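Local coordinates for ABC transporter, solute-binding protein (Staphylococcus aureus, PDB 6LKK) that binds glucose 6-phosphate between the lobes of a periplasmic-binding-protein fold and probably acts as the extracellular sugar-phosphate sensor of a two-component signalling system, at residues F70-D75 / N88-T93; G52-G57 / D216-V221. All coordinates share one frame; numbering follows the deposited sequence.

Contact 1. Residues F70-D75 / N88-T93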
loop_
_atom_site.group_PDB
_atom_site.type_symbol
_atom_site.label_atom_id
_atom_site.label_comp_id
_atom_site.label_asym_id
_atom_site.label_seq_id
_atom_site.Cartn_x
_atom_site.Cartn_y
_atom_site.Cartn_z
ATOM N N PHE A 70 9.952 -3.168 17.109
ATOM C CA PHE A 70 8.556 -2.848 17.358
ATOM C C PHE A 70 8.100 -3.493 18.657
ATOM O O PHE A 70 8.740 -4.409 19.183
ATOM C CB PHE A 70 7.672 -3.307 16.192
ATOM C CG PHE A 70 7.998 -2.631 14.894
ATOM C CD1 PHE A 70 8.981 -3.136 14.060
ATOM C CD2 PHE A 70 7.335 -1.478 14.517
ATOM C CE1 PHE A 70 9.291 -2.505 12.870
ATOM C CE2 PHE A 70 7.639 -0.844 13.329
ATOM C CZ PHE A 70 8.617 -1.359 12.506
ATOM N N VAL A 71 6.985 -2.997 19.169
ATOM C CA VAL A 71 6.407 -3.454 20.431
ATOM C C VAL A 71 5.244 -4.379 20.122
ATOM O O VAL A 71 4.396 -4.024 19.280
ATOM C CB VAL A 71 5.947 -2.268 21.299
ATOM C CG1 VAL A 71 5.315 -2.761 22.598
ATOM C CG2 VAL A 71 7.112 -1.332 21.587
ATOM N N PRO A 72 5.140 -5.551 20.748
ATOM C CA PRO A 72 3.975 -6.416 20.522
ATOM C C PRO A 72 2.707 -5.742 21.028
ATOM O O PRO A 72 2.547 -5.520 22.230
ATOM C CB PRO A 72 4.299 -7.685 21.318
ATOM C CG PRO A 72 5.761 -7.624 21.587
ATOM C CD PRO A 72 6.101 -6.176 21.681
ATOM N N TYR A 73 1.808 -5.418 20.103
ATOM C CA TYR A 73 0.577 -4.727 20.454
ATOM C C TYR A 73 -0.415 -4.787 19.305
ATOM O O TYR A 73 -0.050 -4.571 18.145
ATOM C CB TYR A 73 0.863 -3.270 20.820
ATOM C CG TYR A 73 -0.369 -2.487 21.209
ATOM C CD1 TYR A 73 -0.922 -2.613 22.477
ATOM C CD2 TYR A 73 -0.979 -1.621 20.313
ATOM C CE1 TYR A 73 -2.046 -1.900 22.840
ATOM C CE2 TYR A 73 -2.106 -0.900 20.668
ATOM C CZ TYR A 73 -2.634 -1.044 21.935
ATOM O OH TYR A 73 -3.754 -0.334 22.305
ATOM N N GLN A 74 -1.667 -5.097 19.618
ATOM C CA GLN A 74 -2.765 -4.947 18.679
ATOM C C GLN A 74 -3.905 -4.234 19.383
ATOM O O GLN A 74 -4.195 -4.514 20.551
ATOM C CB GLN A 74 -3.249 -6.292 18.138
ATOM C CG GLN A 74 -2.247 -6.998 17.250
ATOM C CD GLN A 74 -2.822 -8.249 16.615
ATOM O OE1 GLN A 74 -3.944 -8.654 16.922
ATOM N NE2 GLN A 74 -2.059 -8.864 15.721
ATOM N N ASP A 75 -4.539 -3.305 18.674
ATOM C CA ASP A 75 -5.678 -2.595 19.232
ATOM C C ASP A 75 -6.805 -3.573 19.539
ATOM O O ASP A 75 -7.006 -4.565 18.835
ATOM C CB ASP A 75 -6.162 -1.522 18.258
ATOM C CG ASP A 75 -7.181 -0.591 18.879
ATOM O OD1 ASP A 75 -6.769 0.372 19.561
ATOM O OD2 ASP A 75 -8.394 -0.831 18.699
ATOM N N ASN A 88 -2.114 -11.493 11.509
ATOM C CA ASN A 88 -1.562 -12.629 12.233
ATOM C C ASN A 88 -0.185 -12.315 12.804
ATOM O O ASN A 88 0.562 -13.232 13.163
ATOM C CB ASN A 88 -1.499 -13.858 11.324
ATOM C CG ASN A 88 -0.455 -13.730 10.227
ATOM O OD1 ASN A 88 0.108 -12.657 10.005
ATOM N ND2 ASN A 88 -0.201 -14.829 9.527
ATOM N N ASN A 89 0.155 -11.032 12.896
ATOM C CA ASN A 89 1.457 -10.561 13.350
ATOM C C ASN A 89 1.239 -9.771 14.631
ATOM O O ASN A 89 0.527 -8.760 14.625
ATOM C CB ASN A 89 2.115 -9.701 12.267
ATOM C CG ASN A 89 3.520 -9.264 12.625
ATOM O OD1 ASN A 89 3.790 -8.845 13.749
ATOM N ND2 ASN A 89 4.423 -9.343 11.654
ATOM N N LYS A 90 1.843 -10.231 15.729
ATOM C CA LYS A 90 1.555 -9.652 17.038
ATOM C C LYS A 90 2.012 -8.205 17.166
ATOM O O LYS A 90 1.648 -7.547 18.148
ATOM C CB LYS A 90 2.194 -10.499 18.145
ATOM C CG LYS A 90 3.716 -10.536 18.140
ATOM C CD LYS A 90 4.239 -11.347 19.322
ATOM C CE LYS A 90 5.759 -11.409 19.343
ATOM N NZ LYS A 90 6.305 -12.189 18.200
ATOM N N TYR A 91 2.790 -7.693 16.212
ATOM C CA TYR A 91 3.234 -6.308 16.234
ATOM C C TYR A 91 2.344 -5.379 15.421
ATOM O O TYR A 91 2.542 -4.159 15.473
ATOM C CB TYR A 91 4.667 -6.200 15.695
ATOM C CG TYR A 91 5.680 -7.029 16.446
ATOM C CD1 TYR A 91 6.338 -6.517 17.555
ATOM C CD2 TYR A 91 5.984 -8.320 16.041
ATOM C CE1 TYR A 91 7.267 -7.272 18.244
ATOM C CE2 TYR A 91 6.912 -9.083 16.724
ATOM C CZ TYR A 91 7.549 -8.552 17.823
ATOM O OH TYR A 91 8.475 -9.308 18.505
ATOM N N VAL A 92 1.375 -5.912 14.681
ATOM C CA VAL A 92 0.680 -5.156 13.647
ATOM C C VAL A 92 -0.824 -5.254 13.856
ATOM O O VAL A 92 -1.362 -6.351 14.051
ATOM C CB VAL A 92 1.058 -5.654 12.239
ATOM C CG1 VAL A 92 0.307 -4.871 11.168
ATOM C CG2 VAL A 92 2.560 -5.541 12.023
ATOM N N THR A 93 -1.496 -4.106 13.804
ATOM C CA THR A 93 -2.946 -4.025 13.706
ATOM C C THR A 93 -3.309 -3.681 12.269
ATOM O O THR A 93 -2.768 -2.728 11.702
ATOM C CB THR A 93 -3.504 -2.957 14.652
ATOM O OG1 THR A 93 -3.125 -3.251 16.001
ATOM C CG2 THR A 93 -5.027 -2.875 14.558
HETATM O O HOH W 1 2.732 -2.638 17.685
HETATM O O HOH W 2 -0.537 -2.333 16.466
#
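With CG anti to its carbonyl carbon (chi1 -67°) and the chain extended beyond it, the side chain of Gln-74 runs across to the turn formed by residues 89-92, while Tyr-91, its CG likewise beside the backbone N, lays its ring along the backbone of 70-72. At the end of the Gln-74 chain NE2 donates to Asn-89 O over 2.8 Å, with that oxygen nearly in the plane of the amide, although the donor stands well above the carbonyl plane of Asn-89. The same oxygen takes the N-H of Val-92, closing a type I turn, so two donors grip one carbonyl. The turn is braced from within, because Asn-89 OD1 accepts from Tyr-91 N at 2.9 Å in an Asx turn. Beside it, the CD1-CE1 side of the Tyr-91 ring does the touching: CE1 lies 3.7 Å from Pro-72 CG, the two side chains running alongside, and CD1 lies 3.7 Å from Phe-70 CB. The contact joins the chain following strand 70-71 to the turn leading into strand 92-105, both strands pairing with 213-221 in the sheet of the periplasmic-binding-protein fold. Between the backbones, Tyr-73 N makes a weak bond to Lys-90 O. Further along, Thr-93 turns OG1 to Asp-75 N, which donates across 3.0 Å at 158°. That hydroxyl in turn donates to water 2, which donates a hydrogen bond to Tyr-73 O, while water 1 bridges Val-71 O and Tyr-91 O. Side-chain groups and water thus carry most of the polar links here, the one direct backbone bond being weak, and because Thr-93 OG1 both accepts and donates, its hydroxyl proton has a defined direction, away from Asp-75 N and toward the water.

Contact 2. Residues G52-G57 / D216-V221. With G6P (6-O-phosphono-alpha-D-glucopyranose), chain B.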
loop_
_atom_site.group_PDB
_atom_site.type_symbol
_atom_site.label_atom_id
_atom_site.label_comp_id
_atom_site.label_asym_id
_atom_site.label_seq_id
_atom_site.Cartn_x
_atom_site.Cartn_y
_atom_site.Cartn_z
ATOM N N GLY A 52 10.783 7.591 16.139
ATOM C CA GLY A 52 9.388 7.942 16.252
ATOM C C GLY A 52 8.606 6.853 16.960
ATOM O O GLY A 52 9.155 5.893 17.502
ATOM N N ASP A 53 7.287 7.003 16.926
ATOM C CA ASP A 53 6.409 6.238 17.801
ATOM C C ASP A 53 5.479 5.277 17.083
ATOM O O ASP A 53 5.145 4.237 17.655
ATOM C CB ASP A 53 5.567 7.198 18.650
ATOM C CG ASP A 53 6.381 7.870 19.737
ATOM O OD1 ASP A 53 6.707 7.193 20.733
ATOM O OD2 ASP A 53 6.714 9.063 19.581
ATOM N N VAL A 54 5.044 5.586 15.864
ATOM C CA VAL A 54 4.057 4.771 15.163
ATOM C C VAL A 54 4.477 4.628 13.708
ATOM O O VAL A 54 4.980 5.574 13.095
ATOM C CB VAL A 54 2.643 5.382 15.265
ATOM C CG1 VAL A 54 1.643 4.584 14.435
ATOM C CG2 VAL A 54 2.192 5.434 16.717
ATOM N N PHE A 55 4.272 3.433 13.162
ATOM C CA PHE A 55 4.456 3.157 11.742
ATOM C C PHE A 55 3.094 2.785 11.177
ATOM O O PHE A 55 2.444 1.870 11.687
ATOM C CB PHE A 55 5.460 2.021 11.533
ATOM C CG PHE A 55 6.062 1.979 10.158
ATOM C CD1 PHE A 55 5.278 1.728 9.044
ATOM C CD2 PHE A 55 7.421 2.167 9.982
ATOM C CE1 PHE A 55 5.838 1.684 7.781
ATOM C CE2 PHE A 55 7.985 2.121 8.724
ATOM C CZ PHE A 55 7.193 1.878 7.622
ATOM N N MET A 56 2.652 3.498 10.142
ATOM C CA MET A 56 1.357 3.218 9.531
ATOM C C MET A 56 1.503 3.166 8.019
ATOM O O MET A 56 2.127 4.045 7.415
ATOM C CB MET A 56 0.302 4.258 9.935
ATOM C CG MET A 56 0.501 5.647 9.357
ATOM S SD MET A 56 -0.749 6.810 9.956
ATOM C CE MET A 56 -2.218 6.247 9.100
ATOM N N GLY A 57 0.927 2.137 7.415
ATOM C CA GLY A 57 1.024 1.923 5.989
ATOM C C GLY A 57 2.010 0.819 5.648
ATOM O O GLY A 57 2.884 0.449 6.436
ATOM N N ASP A 216 -2.919 -3.152 4.738
ATOM C CA ASP A 216 -2.052 -2.171 5.374
ATOM C C ASP A 216 -2.171 -2.275 6.891
ATOM O O ASP A 216 -3.237 -2.585 7.429
ATOM C CB ASP A 216 -2.413 -0.758 4.914
ATOM C CG ASP A 216 -2.151 -0.534 3.433
ATOM O OD1 ASP A 216 -1.618 -1.444 2.761
ATOM O OD2 ASP A 216 -2.478 0.567 2.940
ATOM N N GLY A 217 -1.061 -2.011 7.588
ATOM C CA GLY A 217 -0.997 -2.220 9.019
ATOM C C GLY A 217 -0.483 -1.004 9.767
ATOM O O GLY A 217 -0.002 -0.028 9.177
ATOM N N ILE A 218 -0.604 -1.081 11.095
ATOM C CA ILE A 218 -0.100 -0.075 12.023
ATOM C C ILE A 218 0.662 -0.789 13.128
ATOM O O ILE A 218 0.205 -1.815 13.644
ATOM C CB ILE A 218 -1.233 0.776 12.633
ATOM C CG1 ILE A 218 -1.942 1.587 11.555
ATOM C CG2 ILE A 218 -0.684 1.716 13.701
ATOM C CD1 ILE A 218 -3.260 2.168 12.017
ATOM N N ALA A 219 1.808 -0.230 13.514
ATOM C CA ALA A 219 2.656 -0.834 14.531
ATOM C C ALA A 219 3.247 0.243 15.430
ATOM O O ALA A 219 3.492 1.374 14.997
ATOM C CB ALA A 219 3.787 -1.657 13.904
ATOM N N LEU A 220 3.471 -0.124 16.691
ATOM C CA LEU A 220 4.168 0.726 17.646
ATOM C C LEU A 220 5.670 0.476 17.549
ATOM O O LEU A 220 6.116 -0.675 17.572
ATOM C CB LEU A 220 3.678 0.456 19.072
ATOM C CG LEU A 220 2.200 0.713 19.380
ATOM C CD1 LEU A 220 1.933 0.506 20.863
ATOM C CD2 LEU A 220 1.778 2.111 18.960
ATOM N N VAL A 221 6.439 1.554 17.446
ATOM C CA VAL A 221 7.885 1.479 17.278
ATOM C C VAL A 221 8.548 1.414 18.644
ATOM O O VAL A 221 8.204 2.174 19.558
ATOM C CB VAL A 221 8.398 2.686 16.472
ATOM C CG1 VAL A 221 9.921 2.670 16.373
ATOM C CG2 VAL A 221 7.776 2.697 15.086
HETATM C C1 G6P B . 1.425 0.102 -0.877
HETATM C C2 G6P B . 0.547 0.119 0.399
HETATM C C3 G6P B . 0.362 1.460 1.006
HETATM C C4 G6P B . 1.577 2.267 0.888
HETATM C C5 G6P B . 1.821 2.589 -0.583
HETATM C C6 G6P B . 3.132 3.285 -0.757
HETATM O O1 G6P B . 0.760 -0.567 -1.907
HETATM O O2 G6P B . -0.749 -0.432 0.110
HETATM O O3 G6P B . 0.036 1.285 2.453
HETATM O O4 G6P B . 1.425 3.515 1.609
HETATM O O5 G6P B . 1.849 1.386 -1.438
HETATM O O6 G6P B . 4.155 2.459 -0.248
HETATM P P G6P B . 5.520 2.140 -1.193
HETATM O O1P G6P B . 6.493 1.338 -0.347
HETATM O O2P G6P B . 6.175 3.464 -1.634
HETATM O O3P G6P B . 5.122 1.349 -2.385
#
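Strand 54-56 runs antiparallel to strand 216-221, the axes 4.7 Å apart at an angle of 170°. Phe-55 and Ala-219 form the hydrogen-bonded pair, Phe-55 N reaching Ala-219 O and Ala-219 N reaching Phe-55 O, each at 2.9 Å and in the plane of the accepting carbonyl. The bond of Gly-57 N to Gly-217 O follows nearly along the C=O axis, whereas Val-221 N, almost straight at 177°, meets Asp-53 O from above its carbonyl plane. Both neighbouring pairs are non-hydrogen-bonded and send their side chains to one face: Val-54 CG1, anti to the backbone N, crosses obliquely to Ile-218 CG2 at 3.8 Å, Val-54 CG2 lies alongside Leu-220 CD2, and Met-56 CB meets Ile-218 CG1 at 3.8 Å. Helix 230-237 covers this face through Arg-230, Val-234 and Leu-237. In the mixed sheet of this periplasmic-binding-protein fold, 54-56 is flanked by the parallel strand 2-7 and the antiparallel 213-221. Phe-55 goes to the other face with Ala-219; its CG, anti to the backbone N (chi1 -160°), carries the ring to Leu-39, Leu-40 and Leu-43 of helix 36-45. Val-221, beside Gly-52, sets its CB 3.5 Å from Gly-52 O. At Asp-216 the pair reaches the sugar. There the carboxylate of Asp-216 takes two hydroxyls of glucose 6-phosphate, O3 donating a hydrogen bond to OD2 at 2.7 Å and O2 one to OD1 at 3.0 Å, and Tyr-9 OH also bonds OD2. Gly-57, whose backbone angles suit a residue without CB, brings its CA to 3.7 Å from O3 of glucose 6-phosphate.

How the contacts relate
After strands 2-7 and 28-33 and helices 11-25 and 36-45, the chain enters strand 54-56, the earlier half of contact 2, then passes helix 60-63 to reach 70-75. A loop of twelve residues without helix or strand is closed by contact 1 when 88-93 returns beside 70-75, leading into strand 92-105. Only much later does 216-221 pair with 52-57, so the short closure lies wholly within the long one. Strand 213-221 joins the two: it has 54-56 as one neighbour, and both 70-71 and 92-105 as others. Probable backbone hydrogen bonds, Val-71 N to Leu-220 O and Ile-218 N to Thr-93 O, thus carry contact 1 onto the sheet that holds the sugar-binding end of contact 2.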